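Local coordinates for HAD superfamily hydrolase (Brucella suis biovar 1, PDB 6NQ4), which probably acts as a phosphatase of the haloacid dehalogenase superfamily, with a sodium ion and a phosphate held at its presumed active site, at residues A[29-43]-A[61-75]. Residues are numbered along the deposited sequence; the frame is centred on the assembly and turned at random.
With NA (sodium ion), chain H; PO4 (phosphate ion), chain G.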
loop_
_atom_site.group_PDB
_atom_site.type_symbol
_atom_site.label_atom_id
_atom_site.label_comp_id
_atom_site.label_asym_id
_atom_site.label_seq_id
_atom_site.Cartn_x
_atom_site.Cartn_y
_atom_site.Cartn_z
ATOM N N LEU A 29 2.408 -20.599 7.336
ATOM C CA LEU A 29 3.602 -19.898 6.865
ATOM C C LEU A 29 4.878 -20.662 7.211
ATOM O O LEU A 29 5.850 -20.646 6.439
ATOM C CB LEU A 29 3.622 -18.493 7.467
ATOM C CG LEU A 29 4.840 -17.640 7.122
ATOM C CD1 LEU A 29 4.946 -17.416 5.612
ATOM C CD2 LEU A 29 4.778 -16.319 7.856
ATOM N N ASP A 30 4.889 -21.349 8.352
ATOM C CA ASP A 30 6.069 -22.086 8.794
ATOM C C ASP A 30 6.510 -23.148 7.797
ATOM O O ASP A 30 7.670 -23.569 7.830
ATOM C CB ASP A 30 5.776 -22.788 10.120
ATOM C CG ASP A 30 5.138 -21.878 11.143
ATOM O OD1 ASP A 30 4.217 -21.108 10.780
ATOM O OD2 ASP A 30 5.546 -21.953 12.321
ATOM N N ASP A 31 5.614 -23.609 6.927
ATOM C CA ASP A 31 5.998 -24.617 5.947
ATOM C C ASP A 31 6.799 -24.041 4.786
ATOM O O ASP A 31 7.279 -24.810 3.942
ATOM C CB ASP A 31 4.751 -25.322 5.431
ATOM C CG ASP A 31 4.008 -26.065 6.533
ATOM O OD1 ASP A 31 4.668 -26.647 7.426
ATOM O OD2 ASP A 31 2.763 -26.058 6.513
ATOM N N LEU A 32 6.960 -22.719 4.736
ATOM C CA LEU A 32 7.675 -22.042 3.660
ATOM C C LEU A 32 8.946 -21.343 4.110
ATOM O O LEU A 32 9.823 -21.096 3.273
ATOM C CB LEU A 32 6.773 -20.982 3.005
ATOM C CG LEU A 32 5.470 -21.446 2.343
ATOM C CD1 LEU A 32 4.699 -20.253 1.789
ATOM C CD2 LEU A 32 5.780 -22.441 1.235
ATOM N N THR A 33 9.062 -21.003 5.395
ATOM C CA THR A 33 10.081 -20.056 5.828
ATOM C C THR A 33 11.493 -20.626 5.837
ATOM O O THR A 33 12.442 -19.837 5.906
ATOM C CB THR A 33 9.715 -19.415 7.176
ATOM O OG1 THR A 33 9.377 -20.430 8.128
ATOM C CG2 THR A 33 8.542 -18.444 7.027
ATOM N N ASP A 34 11.666 -21.952 5.758
ATOM C CA ASP A 34 13.018 -22.502 5.689
ATOM C C ASP A 34 13.741 -22.068 4.423
ATOM O O ASP A 34 14.975 -22.153 4.368
ATOM C CB ASP A 34 13.016 -24.036 5.747
ATOM C CG ASP A 34 12.898 -24.578 7.168
ATOM O OD1 ASP A 34 12.732 -23.785 8.111
ATOM O OD2 ASP A 34 12.989 -25.816 7.342
ATOM N N ARG A 35 13.011 -21.616 3.405
ATOM C CA ARG A 35 13.610 -21.253 2.128
ATOM C C ARG A 35 13.791 -19.752 1.945
ATOM O O ARG A 35 14.312 -19.333 0.903
ATOM C CB ARG A 35 12.791 -21.831 0.970
ATOM N N TYR A 36 13.396 -18.929 2.924
ATOM C CA TYR A 36 13.464 -17.475 2.797
ATOM C C TYR A 36 14.185 -16.834 3.980
ATOM O O TYR A 36 14.100 -17.304 5.120
ATOM C CB TYR A 36 12.052 -16.861 2.638
ATOM C CG TYR A 36 11.333 -17.427 1.439
ATOM C CD1 TYR A 36 11.634 -16.990 0.159
ATOM C CD2 TYR A 36 10.379 -18.429 1.588
ATOM C CE1 TYR A 36 11.002 -17.520 -0.941
ATOM C CE2 TYR A 36 9.741 -18.975 0.484
ATOM C CZ TYR A 36 10.061 -18.517 -0.779
ATOM O OH TYR A 36 9.431 -19.045 -1.878
ATOM N N ASP A 37 14.903 -15.745 3.693
ATOM C CA ASP A 37 15.525 -14.931 4.729
ATOM C C ASP A 37 14.711 -13.698 5.076
ATOM O O ASP A 37 14.951 -13.085 6.122
ATOM C CB ASP A 37 16.934 -14.503 4.309
ATOM C CG ASP A 37 17.873 -15.686 4.120
ATOM O OD1 ASP A 37 17.766 -16.669 4.883
ATOM O OD2 ASP A 37 18.719 -15.635 3.205
ATOM N N ALA A 38 13.748 -13.327 4.242
ATOM C CA ALA A 38 12.946 -12.153 4.523
ATOM C C ALA A 38 11.573 -12.315 3.900
ATOM O O ALA A 38 11.380 -13.097 2.962
ATOM C CB ALA A 38 13.592 -10.886 3.978
ATOM N N ILE A 39 10.629 -11.540 4.432
ATOM C CA ILE A 39 9.256 -11.513 3.960
ATOM C C ILE A 39 8.859 -10.059 3.766
ATOM O O ILE A 39 9.174 -9.212 4.609
ATOM C CB ILE A 39 8.337 -12.177 5.007
ATOM C CG1 ILE A 39 8.494 -13.696 4.961
ATOM C CG2 ILE A 39 6.876 -11.751 4.813
ATOM C CD1 ILE A 39 7.792 -14.409 6.115
ATOM N N PHE A 40 8.190 -9.765 2.645
ATOM C CA PHE A 40 7.494 -8.492 2.438
ATOM C C PHE A 40 6.007 -8.807 2.582
ATOM O O PHE A 40 5.426 -9.462 1.708
ATOM C CB PHE A 40 7.753 -7.919 1.038
ATOM C CG PHE A 40 9.181 -7.464 0.762
ATOM C CD1 PHE A 40 10.166 -7.456 1.741
ATOM C CD2 PHE A 40 9.520 -7.048 -0.522
ATOM C CE1 PHE A 40 11.476 -7.034 1.435
ATOM C CE2 PHE A 40 10.804 -6.626 -0.833
ATOM C CZ PHE A 40 11.786 -6.618 0.146
ATOM N N CYS A 41 5.391 -8.367 3.679
ATOM C CA CYS A 41 4.024 -8.766 4.003
ATOM C C CYS A 41 3.064 -7.585 3.930
ATOM O O CYS A 41 3.302 -6.548 4.549
ATOM C CB CYS A 41 3.962 -9.427 5.385
ATOM S SG CYS A 41 2.349 -10.185 5.770
ATOM N N ASP A 42 1.951 -7.793 3.237
ATOM C CA ASP A 42 0.836 -6.857 3.169
ATOM C C ASP A 42 0.248 -6.611 4.564
ATOM O O ASP A 42 0.346 -7.452 5.462
ATOM C CB ASP A 42 -0.207 -7.577 2.305
ATOM C CG ASP A 42 -1.310 -6.711 1.835
ATOM O OD1 ASP A 42 -1.142 -5.481 1.837
ATOM O OD2 ASP A 42 -2.347 -7.294 1.434
ATOM N N VAL A 43 -0.387 -5.449 4.742
ATOM C CA VAL A 43 -0.997 -5.091 6.027
ATOM C C VAL A 43 -2.531 -5.204 5.999
ATOM O O VAL A 43 -3.104 -6.117 6.613
ATOM C CB VAL A 43 -0.514 -3.710 6.530
ATOM C CG1 VAL A 43 -1.235 -3.326 7.836
ATOM C CG2 VAL A 43 1.027 -3.712 6.750
ATOM N N LEU A 61 3.778 -14.335 11.945
ATOM C CA LEU A 61 4.912 -13.435 11.754
ATOM C C LEU A 61 5.891 -13.515 12.926
ATOM O O LEU A 61 7.110 -13.515 12.719
ATOM C CB LEU A 61 4.406 -12.010 11.513
ATOM C CG LEU A 61 3.573 -11.845 10.237
ATOM C CD1 LEU A 61 2.986 -10.463 10.199
ATOM C CD2 LEU A 61 4.384 -12.114 8.957
ATOM N N GLN A 62 5.382 -13.564 14.163
ATOM C CA GLN A 62 6.270 -13.727 15.315
ATOM C C GLN A 62 7.109 -14.992 15.198
ATOM O O GLN A 62 8.315 -14.975 15.487
ATOM C CB GLN A 62 5.460 -13.755 16.616
ATOM C CG GLN A 62 4.825 -12.427 16.995
ATOM C CD GLN A 62 3.856 -12.605 18.150
ATOM O OE1 GLN A 62 3.111 -13.587 18.196
ATOM N NE2 GLN A 62 3.876 -11.676 19.097
ATOM N N ARG A 63 6.485 -16.106 14.804
ATOM C CA ARG A 63 7.222 -17.359 14.708
ATOM C C ARG A 63 8.306 -17.276 13.643
ATOM O O ARG A 63 9.418 -17.786 13.837
ATOM C CB ARG A 63 6.265 -18.518 14.422
ATOM C CG ARG A 63 5.328 -18.881 15.589
ATOM C CD ARG A 63 4.723 -20.285 15.444
ATOM N NE ARG A 63 4.048 -20.453 14.160
ATOM C CZ ARG A 63 2.823 -20.004 13.894
ATOM N NH1 ARG A 63 2.128 -19.371 14.831
ATOM N NH2 ARG A 63 2.291 -20.188 12.691
ATOM N N ALA A 64 8.008 -16.618 12.524
ATOM C CA ALA A 64 9.021 -16.445 11.489
ATOM C C ALA A 64 10.201 -15.622 11.997
ATOM O O ALA A 64 11.362 -15.976 11.751
ATOM C CB ALA A 64 8.404 -15.829 10.233
ATOM N N ARG A 65 9.934 -14.524 12.711
ATOM C CA ARG A 65 11.034 -13.715 13.239
ATOM C C ARG A 65 11.851 -14.496 14.258
ATOM O O ARG A 65 13.070 -14.312 14.363
ATOM C CB ARG A 65 10.491 -12.444 13.883
ATOM C CG ARG A 65 9.879 -11.490 12.909
ATOM C CD ARG A 65 9.620 -10.132 13.549
ATOM N NE ARG A 65 10.854 -9.367 13.750
ATOM C CZ ARG A 65 11.326 -8.948 14.925
ATOM N NH1 ARG A 65 10.690 -9.234 16.052
ATOM N NH2 ARG A 65 12.446 -8.236 14.970
ATOM N N ALA A 66 11.196 -15.367 15.029
ATOM C CA ALA A 66 11.918 -16.174 16.004
ATOM C C ALA A 66 12.861 -17.159 15.336
ATOM O O ALA A 66 13.797 -17.642 15.986
ATOM C CB ALA A 66 10.935 -16.918 16.909
ATOM N N LYS A 67 12.641 -17.464 14.056
ATOM C CA LYS A 67 13.522 -18.329 13.285
ATOM C C LYS A 67 14.442 -17.533 12.360
ATOM O O LYS A 67 14.977 -18.087 11.396
ATOM C CB LYS A 67 12.713 -19.375 12.515
ATOM C CG LYS A 67 11.836 -20.270 13.402
ATOM C CD LYS A 67 11.224 -21.420 12.601
ATOM C CE LYS A 67 9.719 -21.259 12.443
ATOM N NZ LYS A 67 9.133 -22.266 11.504
ATOM N N GLY A 68 14.621 -16.240 12.632
ATOM C CA GLY A 68 15.596 -15.422 11.936
ATOM C C GLY A 68 15.147 -14.829 10.619
ATOM O O GLY A 68 15.997 -14.372 9.844
ATOM N N VAL A 69 13.852 -14.844 10.322
ATOM C CA VAL A 69 13.342 -14.262 9.088
ATOM C C VAL A 69 13.020 -12.794 9.352
ATOM O O VAL A 69 12.305 -12.466 10.304
ATOM C CB VAL A 69 12.102 -15.031 8.595
ATOM C CG1 VAL A 69 11.553 -14.414 7.304
ATOM C CG2 VAL A 69 12.432 -16.502 8.376
ATOM N N THR A 70 13.559 -11.900 8.525
ATOM C CA THR A 70 13.266 -10.473 8.661
ATOM C C THR A 70 11.900 -10.169 8.046
ATOM O O THR A 70 11.609 -10.610 6.930
ATOM C CB THR A 70 14.355 -9.644 7.972
ATOM O OG1 THR A 70 15.618 -9.972 8.554
ATOM C CG2 THR A 70 14.119 -8.146 8.151
ATOM N N ILE A 71 11.063 -9.410 8.764
ATOM C CA ILE A 71 9.708 -9.087 8.311
ATOM C C ILE A 71 9.632 -7.595 8.003
ATOM O O ILE A 71 9.766 -6.758 8.903
ATOM C CB ILE A 71 8.647 -9.429 9.370
ATOM C CG1 ILE A 71 8.704 -10.900 9.787
ATOM C CG2 ILE A 71 7.249 -9.072 8.851
ATOM C CD1 ILE A 71 8.539 -11.880 8.676
ATOM N N ILE A 72 9.367 -7.262 6.746
ATOM C CA ILE A 72 9.028 -5.900 6.362
ATOM C C ILE A 72 7.546 -5.895 6.045
ATOM O O ILE A 72 7.110 -6.600 5.131
ATOM C CB ILE A 72 9.821 -5.427 5.130
ATOM C CG1 ILE A 72 11.312 -5.758 5.248
ATOM C CG2 ILE A 72 9.569 -3.925 4.883
ATOM C CD1 ILE A 72 12.064 -5.091 6.390
ATOM N N LEU A 73 6.774 -5.078 6.756
ATOM C CA LEU A 73 5.384 -4.885 6.366
ATOM C C LEU A 73 5.357 -3.823 5.274
ATOM O O LEU A 73 5.912 -2.733 5.452
ATOM C CB LEU A 73 4.542 -4.464 7.564
ATOM C CG LEU A 73 4.536 -5.471 8.718
ATOM C CD1 LEU A 73 3.623 -4.976 9.837
ATOM C CD2 LEU A 73 4.098 -6.836 8.219
ATOM N N VAL A 74 4.782 -4.151 4.123
ATOM C CA VAL A 74 4.802 -3.284 2.953
ATOM C C VAL A 74 3.346 -3.003 2.600
ATOM O O VAL A 74 2.602 -3.923 2.229
ATOM C CB VAL A 74 5.543 -3.946 1.779
ATOM C CG1 VAL A 74 5.568 -3.022 0.559
ATOM C CG2 VAL A 74 6.980 -4.348 2.193
ATOM N N THR A 75 2.928 -1.749 2.738
ATOM C CA THR A 75 1.524 -1.390 2.638
ATOM C C THR A 75 1.341 -0.183 1.737
ATOM O O THR A 75 2.177 0.718 1.705
ATOM C CB THR A 75 0.944 -1.069 4.047
ATOM O OG1 THR A 75 -0.392 -0.569 3.927
ATOM C CG2 THR A 75 1.779 -0.030 4.784
HETATM NA NA NA H . -4.426 -6.043 1.198
HETATM P P PO4 G . -2.387 -2.689 1.826
HETATM O O1 PO4 G . -3.138 -3.991 1.551
HETATM O O2 PO4 G . -1.918 -2.641 3.269
HETATM O O3 PO4 G . -3.536 -1.683 1.620
HETATM O O4 PO4 G . -1.314 -2.456 0.790
HETATM O O HOH W 1 9.979 -24.437 9.688
HETATM O O HOH W 2 8.061 -19.681 10.368
HETATM O O HOH W 3 -3.616 -5.612 -1.120
HETATM O O HOH W 4 -6.375 -4.517 1.128
#
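Asp30 OD2 is held by Arg63 NE at 2.8 Å and, through a long salt bridge, by Lys67 NZ. The NE bond is almost straight (171°) and meets the syn lone pair of Asp30 OD2, while Arg63 NH2 reaches Asp30 OD1 at 2.9 Å, also from the syn side, as the other half of a side-on pair. The two bonds hold the planes nearly coplanar, 20° apart, and so restrain the rotation of both groups; the bend at chi3 (-54°) brings the NE/NH2 edge of Arg63 to Asp30. Through one water Lys67 NZ is linked to Asp30 O and Asp34 OD1. The C-terminal carboxylate of Val304 takes a further share of Arg63 NH2.

Beyond this ionic border the contact becomes the parallel pairing of a beta-alpha-beta unit, in which strand 38-41 lies beside strand 70-75. The bonds alternate in direction, from Thr70 N to Asp37 O (3.0 Å) through to Val74 N to Cys41 O (2.8 Å). On the face of Ile39 and Ile71, turned to helix 55-66, their CD1 atoms touch at 3.7 Å, the side chains running alongside each other; Val69 CG1 packs against Ile39 CG1, and Ala64 CB comes near Ile39 CD1. On the other face Phe40 stands beside Ile72, with Val74 CG2 against Phe40 CB, and helix 218-232 covers them. Gly68 closes helix 55-66 in a Schellman motif.

The C-terminal ends of the strands lead to one site, consistent with the HAD fold. Asp42 OD2 binds sodium at 2.4 Å, shared with Trp44 O, Asp246, a phosphate oxygen and two waters, while Lys215 pairs with Asp42 OD1. Thr75 OG1 donates to phosphate O2 (2.7 Å). The strand register probably sets how far Asp42 stands from Thr75, consistent with a phosphoryl site between them.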